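Local coordinates for uncharacterized protein Tm1679 (PDB 3H3E) that binds zinc as a metallo-beta-lactamase-fold protein and is probably a metal-dependent hydrolase, although its substrate is not established and a transferase activity has also been proposed, at residues T178-R183 and G206-K211. The protein carries 2 engineered substitutions. Numbering follows the deposited sequence.
With ZN (zinc ion), chain B.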
loop_
_atom_site.group_PDB
_atom_site.type_symbol
_atom_site.label_atom_id
_atom_site.label_comp_id
_atom_site.label_asym_id
_atom_site.label_seq_id
_atom_site.Cartn_x
_atom_site.Cartn_y
_atom_site.Cartn_z
ATOM N N THR A 178 -2.185 2.302 1.581
ATOM C CA THR A 178 -0.756 2.286 1.313
ATOM C C THR A 178 -0.273 0.853 1.394
ATOM O O THR A 178 -0.836 0.046 2.127
ATOM C CB THR A 178 0.024 3.221 2.266
ATOM O OG1 THR A 178 1.404 3.199 1.919
ATOM C CG2 THR A 178 -0.119 2.792 3.696
ATOM N N GLY A 179 0.744 0.530 0.607
ATOM C CA GLY A 179 1.252 -0.825 0.548
ATOM C C GLY A 179 2.292 -1.050 1.614
ATOM O O GLY A 179 2.103 -1.859 2.504
ATOM N N CYS A 180 3.392 -0.316 1.547
ATOM C CA CYS A 180 4.457 -0.517 2.514
ATOM C C CYS A 180 4.993 0.781 3.136
ATOM O O CYS A 180 5.625 0.760 4.190
ATOM C CB CYS A 180 5.585 -1.354 1.891
ATOM S SG CYS A 180 5.857 -2.925 2.688
ATOM N N SER A 181 4.745 1.907 2.484
ATOM C CA SER A 181 5.190 3.202 2.993
ATOM C C SER A 181 6.693 3.268 3.215
ATOM O O SER A 181 7.143 3.547 4.314
ATOM C CB SER A 181 4.485 3.533 4.303
ATOM O OG SER A 181 3.084 3.448 4.159
ATOM N N HIS A 182 7.474 3.040 2.171
ATOM C CA HIS A 182 8.927 3.042 2.307
ATOM C C HIS A 182 9.467 4.454 2.472
ATOM O O HIS A 182 10.509 4.682 3.086
ATOM C CB HIS A 182 9.564 2.379 1.090
ATOM C CG HIS A 182 9.515 0.881 1.123
ATOM N ND1 HIS A 182 10.261 0.132 2.006
ATOM C CD2 HIS A 182 8.815 -0.004 0.376
ATOM C CE1 HIS A 182 10.025 -1.152 1.799
ATOM N NE2 HIS A 182 9.151 -1.261 0.816
ATOM N N ARG A 183 8.744 5.406 1.913
ATOM C CA ARG A 183 9.158 6.788 1.968
ATOM C C ARG A 183 8.730 7.440 3.271
ATOM O O ARG A 183 9.093 8.574 3.535
ATOM C CB ARG A 183 8.601 7.548 0.775
ATOM C CG ARG A 183 9.205 7.122 -0.558
ATOM C CD ARG A 183 9.134 8.306 -1.505
ATOM N NE ARG A 183 10.330 8.398 -2.315
ATOM C CZ ARG A 183 10.922 9.535 -2.643
ATOM N NH1 ARG A 183 10.425 10.683 -2.231
ATOM N NH2 ARG A 183 12.017 9.519 -3.382
ATOM N N GLY A 206 0.323 -1.148 5.020
ATOM C CA GLY A 206 1.570 -1.403 5.722
ATOM C C GLY A 206 2.431 -0.168 5.880
ATOM O O GLY A 206 2.542 0.632 4.954
ATOM N N PHE A 207 3.045 -0.013 7.052
ATOM C CA PHE A 207 3.830 1.190 7.359
ATOM C C PHE A 207 5.332 0.931 7.499
ATOM O O PHE A 207 6.111 1.865 7.655
ATOM C CB PHE A 207 3.321 1.906 8.632
ATOM C CG PHE A 207 1.834 2.199 8.633
ATOM C CD1 PHE A 207 1.123 2.321 7.448
ATOM C CD2 PHE A 207 1.157 2.361 9.821
ATOM C CE1 PHE A 207 -0.236 2.575 7.464
ATOM C CE2 PHE A 207 -0.193 2.626 9.834
ATOM C CZ PHE A 207 -0.888 2.734 8.657
ATOM N N HIS A 208 5.725 -0.335 7.467
ATOM C CA HIS A 208 7.133 -0.718 7.494
ATOM C C HIS A 208 7.887 -0.179 8.693
ATOM O O HIS A 208 8.873 0.544 8.549
ATOM C CB HIS A 208 7.854 -0.316 6.204
ATOM C CG HIS A 208 9.043 -1.175 5.899
ATOM N ND1 HIS A 208 8.926 -2.459 5.405
ATOM C CD2 HIS A 208 10.371 -0.944 6.034
ATOM C CE1 HIS A 208 10.130 -2.979 5.244
ATOM N NE2 HIS A 208 11.025 -2.082 5.624
ATOM N N LEU A 209 7.451 -0.571 9.879
ATOM C CA LEU A 209 8.027 -0.021 11.089
ATOM C C LEU A 209 8.816 -1.018 11.924
ATOM O O LEU A 209 9.158 -0.736 13.071
ATOM C CB LEU A 209 6.926 0.632 11.904
ATOM C CG LEU A 209 6.362 1.823 11.124
ATOM C CD1 LEU A 209 5.144 2.404 11.814
ATOM C CD2 LEU A 209 7.448 2.880 10.921
ATOM N N LEU A 210 9.122 -2.172 11.338
ATOM C CA LEU A 210 9.873 -3.224 12.022
ATOM C C LEU A 210 11.325 -2.854 12.317
ATOM O O LEU A 210 11.906 -3.316 13.302
ATOM C CB LEU A 210 9.827 -4.513 11.207
ATOM C CG LEU A 210 8.598 -5.379 11.474
ATOM C CD1 LEU A 210 8.645 -6.660 10.660
ATOM C CD2 LEU A 210 8.496 -5.691 12.958
ATOM N N LYS A 211 11.906 -2.030 11.450
ATOM C CA LYS A 211 13.300 -1.615 11.577
ATOM C C LYS A 211 13.423 -0.182 12.098
ATOM O O LYS A 211 14.516 0.377 12.153
ATOM C CB LYS A 211 14.044 -1.756 10.236
ATOM C CG LYS A 211 14.426 -3.185 9.860
ATOM C CD LYS A 211 15.844 -3.225 9.275
ATOM C CE LYS A 211 16.383 -4.656 9.073
ATOM N NZ LYS A 211 16.170 -5.194 7.690
HETATM ZN ZN ZN B . 8.164 -3.250 -0.018
#
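S181 and G206 join two loops at the metal-site edge of the metallo-beta-lactamase fold, one following strand 173-178 and the other the parallel neighbour, strand 200-204. The tight part lies on the strand side. Here S181 OG gives a hydrogen bond of 3.0 Å to G206 O, lying in the carbonyl plane with a C=O...OG angle of 147°. The same OG accepts a bond from T178 OG1 at 2.8 Å, so a short chain of two hydroxyl hydrogen bonds runs from T178 to the carbonyl of G206, a buried residue. T178 OG1 stands anti to its backbone N (chi1 -178°), which leaves CG2 to meet the edge of the F207 ring at CE1, 3.8 Å away. Beyond it, F207 packs on I185 of helix 185-193 and on V232 and P234 of strand 231-235. The N-H of G206 is shared between T178 O and G179 O, both bonds weak and bent.

Toward H208, which is partly exposed, ring and sulfur contacts replace the hydrogen bonds between the two segments. C180 holds a disulfide to C237, and its SG sits obliquely beside the H208 ring. H182, a zinc ligand together with H69 and H71, turns an edge to one face of H208, the planes 51° apart. While H182 NE2 binds the zinc ion at 2.4 Å, its CE1 lies over the centre of the H208 ring, 3.9 Å above the plane.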